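Local coordinates for 2-Cys Peroxiredoxin (Plasmodium vivax SaI-1, PDB 2I81), which probably reduces hydrogen peroxide and organic hydroperoxides by thiol chemistry, as a thioredoxin-fold enzyme of the 2-Cys peroxiredoxin family, at residues G42-N45 / L46-I50; T65-C68 / P69-I73; A74-K77 / A78-A81; D80-E84 / R85-L89; V168-I171 / L172-D176. All coordinates share one frame; numbering follows the deposited sequence.

Interaction 1: G42-N45 / L46-I50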
loop_
_atom_site.group_PDB
_atom_site.type_symbol
_atom_site.label_atom_id
_atom_site.label_comp_id
_atom_site.label_asym_id
_atom_site.label_seq_id
_atom_site.Cartn_x
_atom_site.Cartn_y
_atom_site.Cartn_z
ATOM N N GLY A 42 -28.641 24.385 -25.002
ATOM C CA GLY A 42 -29.284 23.770 -23.855
ATOM C C GLY A 42 -28.435 22.731 -23.163
ATOM O O GLY A 42 -27.205 22.816 -23.145
ATOM N N GLU A 43 -29.117 21.746 -22.592
ATOM C CA GLU A 43 -28.495 20.704 -21.799
ATOM C C GLU A 43 -29.339 19.447 -21.930
ATOM O O GLU A 43 -30.571 19.510 -21.901
ATOM C CB GLU A 43 -28.421 21.151 -20.338
ATOM C CG GLU A 43 -27.725 20.189 -19.392
ATOM C CD GLU A 43 -27.521 20.792 -18.016
ATOM O OE1 GLU A 43 -28.153 20.307 -17.053
ATOM O OE2 GLU A 43 -26.736 21.758 -17.897
ATOM N N VAL A 44 -28.675 18.307 -22.084
ATOM C CA VAL A 44 -29.360 17.025 -22.188
ATOM C C VAL A 44 -28.702 16.033 -21.238
ATOM O O VAL A 44 -27.472 15.947 -21.174
ATOM C CB VAL A 44 -29.331 16.485 -23.646
ATOM C CG1 VAL A 44 -29.774 15.028 -23.712
ATOM C CG2 VAL A 44 -30.197 17.343 -24.561
ATOM N N ASN A 45 -29.520 15.297 -20.490
ATOM C CA ASN A 45 -29.009 14.213 -19.660
ATOM C C ASN A 45 -29.787 12.915 -19.852
ATOM O O ASN A 45 -30.972 12.938 -20.185
ATOM C CB ASN A 45 -28.949 14.623 -18.183
ATOM C CG ASN A 45 -30.319 14.825 -17.571
ATOM O OD1 ASN A 45 -31.108 15.653 -18.031
ATOM N ND2 ASN A 45 -30.603 14.080 -16.511
ATOM N N LEU A 46 -29.106 11.788 -19.643
ATOM C CA LEU A 46 -29.693 10.462 -19.857
ATOM C C LEU A 46 -30.974 10.266 -19.049
ATOM O O LEU A 46 -31.942 9.689 -19.550
ATOM C CB LEU A 46 -28.684 9.358 -19.511
ATOM C CG LEU A 46 -28.701 8.013 -20.263
ATOM C CD1 LEU A 46 -27.553 7.140 -19.775
ATOM C CD2 LEU A 46 -30.024 7.243 -20.154
ATOM N N THR A 47 -30.976 10.760 -17.811
ATOM C CA THR A 47 -32.102 10.575 -16.893
ATOM C C THR A 47 -33.433 11.070 -17.465
ATOM O O THR A 47 -34.459 10.411 -17.292
ATOM C CB THR A 47 -31.845 11.245 -15.519
ATOM O OG1 THR A 47 -30.538 10.886 -15.044
ATOM C CG2 THR A 47 -32.888 10.812 -14.490
ATOM N N GLN A 48 -33.420 12.211 -18.151
ATOM C CA GLN A 48 -34.661 12.786 -18.675
ATOM C C GLN A 48 -35.388 11.859 -19.661
ATOM O O GLN A 48 -36.577 12.045 -19.926
ATOM C CB GLN A 48 -34.414 14.164 -19.299
ATOM C CG GLN A 48 -33.842 14.137 -20.707
ATOM C CD GLN A 48 -33.463 15.512 -21.210
ATOM O OE1 GLN A 48 -33.938 15.954 -22.255
ATOM N NE2 GLN A 48 -32.605 16.202 -20.465
ATOM N N PHE A 49 -34.675 10.862 -20.185
ATOM C CA PHE A 49 -35.250 9.925 -21.150
ATOM C C PHE A 49 -35.712 8.611 -20.539
ATOM O O PHE A 49 -36.577 7.939 -21.108
ATOM C CB PHE A 49 -34.265 9.630 -22.282
ATOM C CG PHE A 49 -33.865 10.838 -23.067
ATOM C CD1 PHE A 49 -32.565 11.322 -22.992
ATOM C CD2 PHE A 49 -34.783 11.497 -23.878
ATOM C CE1 PHE A 49 -32.183 12.444 -23.716
ATOM C CE2 PHE A 49 -34.412 12.624 -24.603
ATOM C CZ PHE A 49 -33.107 13.097 -24.522
ATOM N N ILE A 50 -35.134 8.239 -19.397
ATOM C CA ILE A 50 -35.475 6.970 -18.754
ATOM C C ILE A 50 -36.988 6.872 -18.527
ATOM O O ILE A 50 -37.603 7.761 -17.932
ATOM C CB ILE A 50 -34.654 6.700 -17.450
ATOM C CG1 ILE A 50 -34.661 5.202 -17.117
ATOM C CG2 ILE A 50 -35.150 7.553 -16.272
ATOM C CD1 ILE A 50 -33.597 4.772 -16.108
#

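Interaction 2: T65-C68 / P69-I73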
loop_
_atom_site.group_PDB
_atom_site.type_symbol
_atom_site.label_atom_id
_atom_site.label_comp_id
_atom_site.label_asym_id
_atom_site.label_seq_id
_atom_site.Cartn_x
_atom_site.Cartn_y
_atom_site.Cartn_z
ATOM N N THR A 65 -14.764 17.411 -40.389
ATOM C CA THR A 65 -13.998 16.326 -41.003
ATOM C C THR A 65 -14.766 15.664 -42.153
ATOM O O THR A 65 -15.476 16.345 -42.895
ATOM C CB THR A 65 -13.479 15.287 -39.975
ATOM O OG1 THR A 65 -14.558 14.844 -39.141
ATOM C CG2 THR A 65 -12.374 15.889 -39.116
ATOM N N PHE A 66 -14.634 14.345 -42.288
ATOM C CA PHE A 66 -14.894 13.683 -43.571
ATOM C C PHE A 66 -16.066 12.693 -43.596
ATOM O O PHE A 66 -17.066 12.947 -44.270
ATOM C CB PHE A 66 -13.592 13.059 -44.097
ATOM C CG PHE A 66 -12.364 13.884 -43.792
ATOM C CD1 PHE A 66 -12.244 15.185 -44.278
ATOM C CD2 PHE A 66 -11.338 13.370 -43.004
ATOM C CE1 PHE A 66 -11.126 15.959 -43.986
ATOM C CE2 PHE A 66 -10.209 14.136 -42.713
ATOM C CZ PHE A 66 -10.104 15.432 -43.207
ATOM N N VAL A 67 -15.944 11.575 -42.880
ATOM C CA VAL A 67 -17.036 10.599 -42.780
ATOM C C VAL A 67 -18.177 11.175 -41.945
ATOM O O VAL A 67 -19.353 10.942 -42.237
ATOM C CB VAL A 67 -16.580 9.273 -42.122
ATOM C CG1 VAL A 67 -17.706 8.247 -42.123
ATOM C CG2 VAL A 67 -15.352 8.704 -42.801
ATOM N N CYS A 68 -17.812 11.935 -40.914
ATOM C CA CYS A 68 -18.757 12.459 -39.925
ATOM C C CYS A 68 -19.988 13.161 -40.519
ATOM O O CYS A 68 -21.113 12.784 -40.185
ATOM C CB CYS A 68 -18.045 13.379 -38.923
ATOM S SG CYS A 68 -16.556 12.678 -38.182
ATOM N N PRO A 69 -19.785 14.172 -41.396
ATOM C CA PRO A 69 -20.954 14.889 -41.917
ATOM C C PRO A 69 -21.894 13.993 -42.714
ATOM O O PRO A 69 -23.111 14.145 -42.617
ATOM C CB PRO A 69 -20.345 15.968 -42.822
ATOM C CG PRO A 69 -18.985 15.505 -43.125
ATOM C CD PRO A 69 -18.527 14.712 -41.947
ATOM N N SER A 70 -21.327 13.059 -43.477
ATOM C CA SER A 70 -22.118 12.118 -44.266
ATOM C C SER A 70 -22.993 11.234 -43.378
ATOM O O SER A 70 -24.106 10.879 -43.765
ATOM C CB SER A 70 -21.221 11.261 -45.166
ATOM O OG SER A 70 -20.511 10.285 -44.422
ATOM N N GLU A 71 -22.490 10.894 -42.193
ATOM C CA GLU A 71 -23.243 10.088 -41.230
ATOM C C GLU A 71 -24.343 10.903 -40.562
ATOM O O GLU A 71 -25.485 10.448 -40.458
ATOM C CB GLU A 71 -22.309 9.496 -40.174
ATOM C CG GLU A 71 -21.258 8.551 -40.741
ATOM C CD GLU A 71 -20.339 7.991 -39.676
ATOM O OE1 GLU A 71 -20.222 6.751 -39.594
ATOM O OE2 GLU A 71 -19.735 8.783 -38.918
ATOM N N ILE A 72 -23.988 12.107 -40.116
ATOM C CA ILE A 72 -24.924 13.010 -39.448
ATOM C C ILE A 72 -26.100 13.360 -40.364
ATOM O O ILE A 72 -27.254 13.359 -39.927
ATOM C CB ILE A 72 -24.207 14.289 -38.935
ATOM C CG1 ILE A 72 -23.178 13.913 -37.861
ATOM C CG2 ILE A 72 -25.212 15.292 -38.358
ATOM C CD1 ILE A 72 -22.084 14.933 -37.657
ATOM N N ILE A 73 -25.802 13.636 -41.631
ATOM C CA ILE A 73 -26.831 13.955 -42.624
ATOM C C ILE A 73 -27.692 12.730 -42.953
ATOM O O ILE A 73 -28.916 12.845 -43.071
ATOM C CB ILE A 73 -26.221 14.579 -43.908
ATOM C CG1 ILE A 73 -25.650 15.968 -43.599
ATOM C CG2 ILE A 73 -27.262 14.681 -45.026
ATOM C CD1 ILE A 73 -24.592 16.441 -44.580
#

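Interaction 3: A74-K77 / A78-A81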
loop_
_atom_site.group_PDB
_atom_site.type_symbol
_atom_site.label_atom_id
_atom_site.label_comp_id
_atom_site.label_asym_id
_atom_site.label_seq_id
_atom_site.Cartn_x
_atom_site.Cartn_y
_atom_site.Cartn_z
ATOM N N ALA A 74 -27.055 11.566 -43.082
ATOM C CA ALA A 74 -27.773 10.317 -43.346
ATOM C C ALA A 74 -28.741 9.946 -42.223
ATOM O O ALA A 74 -29.845 9.466 -42.490
ATOM C CB ALA A 74 -26.802 9.179 -43.609
ATOM N N LEU A 75 -28.328 10.170 -40.976
ATOM C CA LEU A 75 -29.175 9.877 -39.820
ATOM C C LEU A 75 -30.320 10.878 -39.677
ATOM O O LEU A 75 -31.421 10.509 -39.254
ATOM C CB LEU A 75 -28.344 9.823 -38.533
ATOM C CG LEU A 75 -27.438 8.600 -38.341
ATOM C CD1 LEU A 75 -26.297 8.919 -37.388
ATOM C CD2 LEU A 75 -28.222 7.380 -37.863
ATOM N N ASP A 76 -30.056 12.137 -40.030
ATOM C CA ASP A 76 -31.071 13.186 -39.950
ATOM C C ASP A 76 -32.159 13.012 -41.010
ATOM O O ASP A 76 -33.327 13.325 -40.761
ATOM C CB ASP A 76 -30.441 14.576 -40.054
ATOM C CG ASP A 76 -31.334 15.662 -39.480
ATOM O OD1 ASP A 76 -31.648 16.623 -40.213
ATOM O OD2 ASP A 76 -31.731 15.550 -38.298
ATOM N N LYS A 77 -31.771 12.519 -42.188
ATOM C CA LYS A 77 -32.729 12.191 -43.246
ATOM C C LYS A 77 -33.698 11.091 -42.812
ATOM O O LYS A 77 -34.860 11.079 -43.227
ATOM C CB LYS A 77 -32.000 11.764 -44.521
ATOM C CG LYS A 77 -31.587 12.912 -45.427
ATOM C CD LYS A 77 -30.778 12.404 -46.614
ATOM C CE LYS A 77 -30.941 13.305 -47.835
ATOM N NZ LYS A 77 -30.381 14.679 -47.629
ATOM N N ALA A 78 -33.213 10.175 -41.975
ATOM C CA ALA A 78 -34.017 9.054 -41.492
ATOM C C ALA A 78 -34.663 9.344 -40.135
ATOM O O ALA A 78 -35.132 8.426 -39.457
ATOM C CB ALA A 78 -33.163 7.788 -41.425
ATOM N N LEU A 79 -34.695 10.623 -39.758
ATOM C CA LEU A 79 -35.201 11.051 -38.450
ATOM C C LEU A 79 -36.618 10.554 -38.164
ATOM O O LEU A 79 -36.920 10.155 -37.037
ATOM C CB LEU A 79 -35.163 12.577 -38.323
ATOM C CG LEU A 79 -34.637 13.244 -37.042
ATOM C CD1 LEU A 79 -35.399 14.535 -36.799
ATOM C CD2 LEU A 79 -34.709 12.357 -35.796
ATOM N N ASP A 80 -37.481 10.581 -39.179
ATOM C CA ASP A 80 -38.870 10.152 -39.014
ATOM C C ASP A 80 -38.991 8.652 -38.739
ATOM O O ASP A 80 -39.912 8.222 -38.031
ATOM C CB ASP A 80 -39.714 10.564 -40.223
ATOM C CG ASP A 80 -39.931 12.068 -40.298
ATOM O OD1 ASP A 80 -40.099 12.711 -39.237
ATOM O OD2 ASP A 80 -39.939 12.610 -41.423
ATOM N N ALA A 81 -38.067 7.867 -39.298
ATOM C CA ALA A 81 -37.992 6.438 -39.001
ATOM C C ALA A 81 -37.651 6.208 -37.527
ATOM O O ALA A 81 -38.092 5.222 -36.934
ATOM C CB ALA A 81 -36.979 5.752 -39.905
HETATM O O HOH W 1 -37.521 11.505 -42.676
#

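Interaction 4: D80-E84 / R85-L89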
loop_
_atom_site.group_PDB
_atom_site.type_symbol
_atom_site.label_atom_id
_atom_site.label_comp_id
_atom_site.label_asym_id
_atom_site.label_seq_id
_atom_site.Cartn_x
_atom_site.Cartn_y
_atom_site.Cartn_z
ATOM N N ASP A 80 -37.481 10.581 -39.179
ATOM C CA ASP A 80 -38.870 10.152 -39.014
ATOM C C ASP A 80 -38.991 8.652 -38.739
ATOM O O ASP A 80 -39.912 8.222 -38.031
ATOM C CB ASP A 80 -39.714 10.564 -40.223
ATOM C CG ASP A 80 -39.931 12.068 -40.298
ATOM O OD1 ASP A 80 -40.099 12.711 -39.237
ATOM O OD2 ASP A 80 -39.939 12.610 -41.423
ATOM N N ALA A 81 -38.067 7.867 -39.298
ATOM C CA ALA A 81 -37.992 6.438 -39.001
ATOM C C ALA A 81 -37.651 6.208 -37.527
ATOM O O ALA A 81 -38.092 5.222 -36.934
ATOM C CB ALA A 81 -36.979 5.752 -39.905
ATOM N N PHE A 82 -36.878 7.124 -36.945
ATOM C CA PHE A 82 -36.541 7.069 -35.519
ATOM C C PHE A 82 -37.684 7.539 -34.622
ATOM O O PHE A 82 -37.870 7.002 -33.528
ATOM C CB PHE A 82 -35.285 7.888 -35.212
ATOM C CG PHE A 82 -34.032 7.344 -35.831
ATOM C CD1 PHE A 82 -33.409 8.032 -36.864
ATOM C CD2 PHE A 82 -33.465 6.155 -35.380
ATOM C CE1 PHE A 82 -32.246 7.545 -37.446
ATOM C CE2 PHE A 82 -32.301 5.659 -35.954
ATOM C CZ PHE A 82 -31.691 6.358 -36.990
ATOM N N HIS A 83 -38.432 8.548 -35.075
ATOM C CA HIS A 83 -39.594 9.042 -34.328
ATOM C C HIS A 83 -40.677 7.976 -34.220
ATOM O O HIS A 83 -41.309 7.829 -33.171
ATOM C CB HIS A 83 -40.178 10.308 -34.960
ATOM C CG HIS A 83 -39.319 11.523 -34.801
ATOM N ND1 HIS A 83 -38.490 11.716 -33.715
ATOM C CD2 HIS A 83 -39.178 12.620 -35.581
ATOM C CE1 HIS A 83 -37.865 12.873 -33.843
ATOM N NE2 HIS A 83 -38.266 13.442 -34.965
ATOM N N GLU A 84 -40.882 7.242 -35.314
ATOM C CA GLU A 84 -41.820 6.122 -35.352
ATOM C C GLU A 84 -41.501 5.076 -34.292
ATOM O O GLU A 84 -42.406 4.492 -33.691
ATOM C CB GLU A 84 -41.796 5.449 -36.724
ATOM C CG GLU A 84 -42.603 6.158 -37.790
ATOM C CD GLU A 84 -43.117 5.199 -38.848
ATOM O OE1 GLU A 84 -44.353 5.089 -38.992
ATOM O OE2 GLU A 84 -42.291 4.547 -39.527
ATOM N N ARG A 85 -40.208 4.848 -34.073
ATOM C CA ARG A 85 -39.746 3.805 -33.167
ATOM C C ARG A 85 -39.545 4.319 -31.741
ATOM O O ARG A 85 -39.003 3.610 -30.889
ATOM C CB ARG A 85 -38.468 3.162 -33.720
ATOM C CG ARG A 85 -38.734 2.025 -34.704
ATOM C CD ARG A 85 -37.644 1.912 -35.764
ATOM N NE ARG A 85 -37.998 2.617 -36.996
ATOM C CZ ARG A 85 -38.380 2.028 -38.128
ATOM N NH1 ARG A 85 -38.457 0.704 -38.210
ATOM N NH2 ARG A 85 -38.679 2.766 -39.188
ATOM N N ASN A 86 -40.010 5.544 -31.491
ATOM C CA ASN A 86 -39.865 6.216 -30.198
ATOM C C ASN A 86 -38.413 6.260 -29.707
ATOM O O ASN A 86 -38.138 6.020 -28.529
ATOM C CB ASN A 86 -40.794 5.588 -29.140
ATOM C CG ASN A 86 -40.919 6.440 -27.882
ATOM O OD1 ASN A 86 -40.867 5.924 -26.764
ATOM N ND2 ASN A 86 -41.082 7.748 -28.059
ATOM N N VAL A 87 -37.482 6.552 -30.613
ATOM C CA VAL A 87 -36.082 6.686 -30.208
ATOM C C VAL A 87 -35.569 8.118 -30.370
ATOM O O VAL A 87 -35.844 8.785 -31.372
ATOM C CB VAL A 87 -35.123 5.640 -30.886
ATOM C CG1 VAL A 87 -35.802 4.283 -31.051
ATOM C CG2 VAL A 87 -34.603 6.132 -32.222
ATOM N N GLU A 88 -34.849 8.585 -29.354
ATOM C CA GLU A 88 -34.200 9.886 -29.399
ATOM C C GLU A 88 -32.801 9.730 -29.985
ATOM O O GLU A 88 -32.003 8.910 -29.522
ATOM C CB GLU A 88 -34.141 10.520 -28.005
ATOM C CG GLU A 88 -33.471 11.898 -27.955
ATOM C CD GLU A 88 -34.347 13.029 -28.482
ATOM O OE1 GLU A 88 -35.589 12.892 -28.489
ATOM O OE2 GLU A 88 -33.784 14.069 -28.887
ATOM N N LEU A 89 -32.528 10.529 -31.010
ATOM C CA LEU A 89 -31.273 10.483 -31.743
ATOM C C LEU A 89 -30.334 11.570 -31.219
ATOM O O LEU A 89 -30.651 12.760 -31.295
ATOM C CB LEU A 89 -31.560 10.670 -33.239
ATOM C CG LEU A 89 -30.722 10.022 -34.352
ATOM C CD1 LEU A 89 -29.624 10.952 -34.838
ATOM C CD2 LEU A 89 -30.153 8.656 -33.961
HETATM O O HOH W 2 -38.414 9.816 -31.248
#

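Interaction 5: V168-I171 / L172-D176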
loop_
_atom_site.group_PDB
_atom_site.type_symbol
_atom_site.label_atom_id
_atom_site.label_comp_id
_atom_site.label_asym_id
_atom_site.label_seq_id
_atom_site.Cartn_x
_atom_site.Cartn_y
_atom_site.Cartn_z
ATOM N N VAL A 168 -27.268 3.117 -41.520
ATOM C CA VAL A 168 -28.507 3.480 -40.833
ATOM C C VAL A 168 -29.581 2.385 -40.939
ATOM O O VAL A 168 -30.356 2.189 -40.001
ATOM C CB VAL A 168 -29.040 4.899 -41.244
ATOM C CG1 VAL A 168 -29.131 5.033 -42.776
ATOM C CG2 VAL A 168 -30.415 5.188 -40.589
ATOM N N ASP A 169 -29.618 1.668 -42.063
ATOM C CA ASP A 169 -30.545 0.538 -42.217
ATOM C C ASP A 169 -30.293 -0.514 -41.139
ATOM O O ASP A 169 -31.232 -1.164 -40.663
ATOM C CB ASP A 169 -30.421 -0.105 -43.604
ATOM C CG ASP A 169 -30.771 0.855 -44.729
ATOM O OD1 ASP A 169 -31.910 1.370 -44.751
ATOM O OD2 ASP A 169 -29.907 1.083 -45.602
ATOM N N GLU A 170 -29.024 -0.659 -40.754
ATOM C CA GLU A 170 -28.630 -1.638 -39.745
ATOM C C GLU A 170 -29.050 -1.301 -38.313
ATOM O O GLU A 170 -29.581 -2.176 -37.630
ATOM C CB GLU A 170 -27.138 -1.982 -39.831
ATOM C CG GLU A 170 -26.693 -3.087 -38.860
ATOM C CD GLU A 170 -27.446 -4.410 -39.029
ATOM O OE1 GLU A 170 -27.592 -5.128 -38.012
ATOM O OE2 GLU A 170 -27.886 -4.736 -40.162
ATOM N N ILE A 171 -28.851 -0.085 -37.831
ATOM C CA ILE A 171 -29.341 0.219 -36.487
ATOM C C ILE A 171 -30.817 0.216 -36.395
ATOM O O ILE A 171 -31.356 -0.046 -35.368
ATOM C CB ILE A 171 -28.886 1.550 -35.807
ATOM C CG1 ILE A 171 -28.330 2.557 -36.742
ATOM C CG2 ILE A 171 -28.255 1.352 -34.456
ATOM C CD1 ILE A 171 -29.243 3.559 -37.058
ATOM N N LEU A 172 -31.463 0.578 -37.465
ATOM C CA LEU A 172 -32.879 0.502 -37.517
ATOM C C LEU A 172 -33.397 -0.911 -37.414
ATOM O O LEU A 172 -34.310 -1.158 -36.696
ATOM C CB LEU A 172 -33.376 1.185 -38.761
ATOM C CG LEU A 172 -34.014 2.558 -38.811
ATOM C CD1 LEU A 172 -34.200 3.306 -37.589
ATOM C CD2 LEU A 172 -33.398 3.356 -39.831
ATOM N N ARG A 173 -32.770 -1.831 -38.120
ATOM C CA ARG A 173 -33.067 -3.261 -38.015
ATOM C C ARG A 173 -32.826 -3.755 -36.588
ATOM O O ARG A 173 -33.614 -4.539 -36.052
ATOM C CB ARG A 173 -32.219 -4.068 -39.004
ATOM C CG ARG A 173 -32.615 -5.538 -39.110
ATOM C CD ARG A 173 -31.543 -6.382 -39.794
ATOM N NE ARG A 173 -30.352 -6.566 -38.963
ATOM C CZ ARG A 173 -30.202 -7.515 -38.039
ATOM N NH1 ARG A 173 -31.172 -8.393 -37.803
ATOM N NH2 ARG A 173 -29.074 -7.585 -37.346
ATOM N N ILE A 174 -31.730 -3.286 -35.987
ATOM C CA ILE A 174 -31.384 -3.593 -34.596
ATOM C C ILE A 174 -32.476 -3.100 -33.643
ATOM O O ILE A 174 -32.922 -3.844 -32.766
ATOM C CB ILE A 174 -29.996 -2.991 -34.205
ATOM C CG1 ILE A 174 -28.851 -3.678 -34.970
ATOM C CG2 ILE A 174 -29.760 -3.051 -32.696
ATOM C CD1 ILE A 174 -28.691 -5.182 -34.719
ATOM N N ILE A 175 -32.901 -1.849 -33.834
ATOM C CA ILE A 175 -33.992 -1.248 -33.059
ATOM C C ILE A 175 -35.273 -2.069 -33.213
ATOM O O ILE A 175 -35.956 -2.352 -32.226
ATOM C CB ILE A 175 -34.255 0.232 -33.470
ATOM C CG1 ILE A 175 -33.045 1.112 -33.139
ATOM C CG2 ILE A 175 -35.497 0.785 -32.765
ATOM C CD1 ILE A 175 -33.005 2.433 -33.895
ATOM N N ASP A 176 -35.578 -2.458 -34.450
ATOM C CA ASP A 176 -36.742 -3.289 -34.747
ATOM C C ASP A 176 -36.683 -4.648 -34.050
ATOM O O ASP A 176 -37.695 -5.124 -33.535
ATOM C CB ASP A 176 -36.904 -3.479 -36.260
ATOM C CG ASP A 176 -37.473 -2.249 -36.951
ATOM O OD1 ASP A 176 -38.077 -1.392 -36.270
ATOM O OD2 ASP A 176 -37.322 -2.143 -38.186
#

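Interaction 1: G42-N45 / L46-I50
Asn45 and Gln48 meet where strand 41-45 gives way to a short turn, and the pair is a good example of how one side-chain amide can tie the end of a strand to the helical turn that follows. NE2 of Gln48 donates to OD1 of Asn45 at 2.9 Å, with an N-H...O angle of 157°. The oxygen lies in the amide plane of Gln48, whereas the nitrogen is tilted from the carbonyl plane of Asn45, and the two amides stand 73° apart. Gln48 can reach back because its CG sits between the backbone N and the carbonyl carbon (chi1 80°) and the chain is extended beyond. A second link joins the same residues through the backbone, from N of Gln48 to O of Asn45 at 3.3 Å, with the donor well above the carbonyl plane.

Beneath the turn the packing is tight and apolar. CG1 of Val44 comes to the edge of the Phe49 ring, 3.5 Å from CE1, while CG of Gln48 lies over the centre of one face. Val44 and Phe49 both also rest on Leu90 of strand 87-93, so the turn is anchored on the sheet. The outer side faces solvent: Thr47 and Gln48 are both exposed, and ND2 of Asn45 makes a close but unbonded approach to CB of Thr47 at 3.3 Å.

Strand 41-45 pairs with strand 31-35, and Leu46 still bonds through its backbone to Phe30. Chemically, the turn joins a buried hydrophobic underside to a polar roof whose amide-to-amide hydrogen bond probably has to compete with water.

Interaction 2: T65-C68 / P69-I73
Val67 and Ser70 meet in the first turn of helix 67-77 through a bond from side chain to backbone: OG of Ser70 donates to O of Val67 at 2.6 Å. The hydroxyl gets there because it is folded between its own backbone N and carbonyl carbon (chi1 74°), which turns it back along the helix. The same carbonyl accepts N of Glu71 at 3.1 Å, so one oxygen holds two donors. Ser70 OG also bonds to the backbone N of Ala190 of a second subunit.

Cys68 stands in the first turn of this helix, with Thr65 three residues earlier, in the Thr-x-x-Cys pattern of peroxiredoxins, consistent with Cys68 being the peroxidatic cysteine. SG is anti to the carbonyl carbon (chi1 -50°) and lies 3.1 Å from OG1 of Thr65, a hydroxyl hydrogen-bonded to O of Leu62.

Glu71 runs out extended beyond CG, laying CD 3.6 Å from CG1 of Val67. Beyond this methyl, OE2 is held in salt bridges by Arg143 and Arg166. Pro69, having no N-H, suits the first turn, its CD lying 3.3 Å from O of Phe66.

Interaction 3: A74-K77 / A78-A81
Asp76 and Leu79 stand on one side of the junction between helices 67-77 and 79-84, a worked case of two helices that run on almost without a linker. Although the CB of Asp76 starts off away from the following segment, its carboxylate bends back: CG is anti to the backbone N (chi1 -159°), which brings OD2 to 3.9 Å from CG of Leu79. The two side chains meet at a slant, and the contact is a light one between a carboxylate oxygen and an aliphatic carbon. Closer in, CB of Leu79 sits 3.1 Å from the backbone O of Asp76. The charged end looks elsewhere for its bonds, to ND1 of His118 through OD2 and to the backbone N of Lys117 through OD1.

Backbone bonding is stretched at the join. N of Ala78 is shared weakly between O of Ala74 at 3.5 Å and O of Leu75 at 3.3 Å, and N of Leu79 makes another weak bond to O of Asp76. Ala78 is the N-cap of the new helix. A water spans the break, donating to O of Lys77 at 2.8 Å and to OD2 of Asp80 at 2.9 Å.

Leu75 and Ala78 both face helix 168-184, where each packs on Val168 and Leu75 also reaches Ile171. On Leu79's side lies the chain leading into strand 119-122, met at Lys117.

Interaction 4: D80-E84 / R85-L89
The backbone oxygen of Ala81 is gripped by the side chain of Arg85: NE donates at 2.6 Å and almost straight (172°), and NH2 adds a weak bond. The oxygen lies at the edge of the guanidinium, close to its plane, because the arginine chain bends at chi2 and chi3 to bring its head back over the last turn. This turn ends in a Schellman motif, a common C-terminal helix stop; here a strand follows. N of Val87 reaches back to O of Phe82 at 3.0 Å, N of Asn86 bonds to O of His83 at 3.1 Å, and Asn86 takes the positive phi (53°) of the C-prime residue.

Right behind the reversal the side chains close up on Phe82. CD2 of Leu89 sits over one face of its ring, 4.1 Å from the centroid and only 9° off the normal, a CH-pi contact. CG2 of Val87 approaches CD2 of the ring to 3.4 Å from an oblique direction. This apolar contact between Phe82 and Val87 accompanies the Schellman bonds and, with Leu89 added, fastens helix 79-84 to the first residues of strand 87-93. Leu75, Leu56 and Ile171 are among the other residues around the ring.

Arg85 has further partners. Its NH1 forms a salt bridge with Asp176 of helix 168-184, and OE2 of Glu84 stands near NH2 but well out of the guanidinium plane, so only charge could act between them. On the solvent side, one water lies in the plane of the His83 ring, 3.1 Å from ND1, and donates to O of Val87 at 2.8 Å.

Interaction 5: V168-I171 / L172-D176
Regular i to i+4 bonds run through the opening turns of helix 168-184, N of Leu172 to O of Val168, N of Arg173 to O of Asp169, N of Ile174 to O of Glu170 and N of Ile175 to O of Ile171. Upon them Glu170 and Arg173 lay their side chains alongside each other, pointing the same way. NH2 of Arg173 meets OE1 of Glu170 at 2.9 Å on its syn lone pair, and NE reaches the same oxygen at 3.3 Å, a side-on grip with two nitrogens on one atom. Glu170 can offer its carboxylate because its CG is anti to the backbone N (chi1 -176°) and the chain then bends at chi2. The carboxylate and guanidinium planes are 41° apart. CD1 of Ile174 lies 3.5 Å from OE1, flanking the ion pair.

One flank of the helix is apolar: CG2 of Val168 touches CD2 of Leu172 at 3.6 Å, and both residues pack on Phe82. The guanidinium also bonds through NH1 to O of Trp192, while Ser167 of a second subunit packs on both charged residues. Buried at this subunit boundary, the ion pair would probably be strengthened by reduced screening from water, and mutual neutralisation may ease its burial.

How the interactions relate
From the N terminus, interaction 1 closes the turn after strand 41-45 and touches interaction 4 where Phe49 packs on Glu88. Interactions 2 and 3 then follow helix 67-77 from its first turn to its end, adjoining in sequence. Interaction 4 overlaps interaction 3 in Asp80 and Ala81 and turns the chain into strand 87-93, making the three one continuous run. Interaction 5, far along the chain on helix 168-184, comes back against it: its residues meet Leu75 and Ala78 of interaction 3 and Phe82 and Arg85 of interaction 4. Interactions 2 and 5, about 19 Å apart between centres, both reach the second subunit.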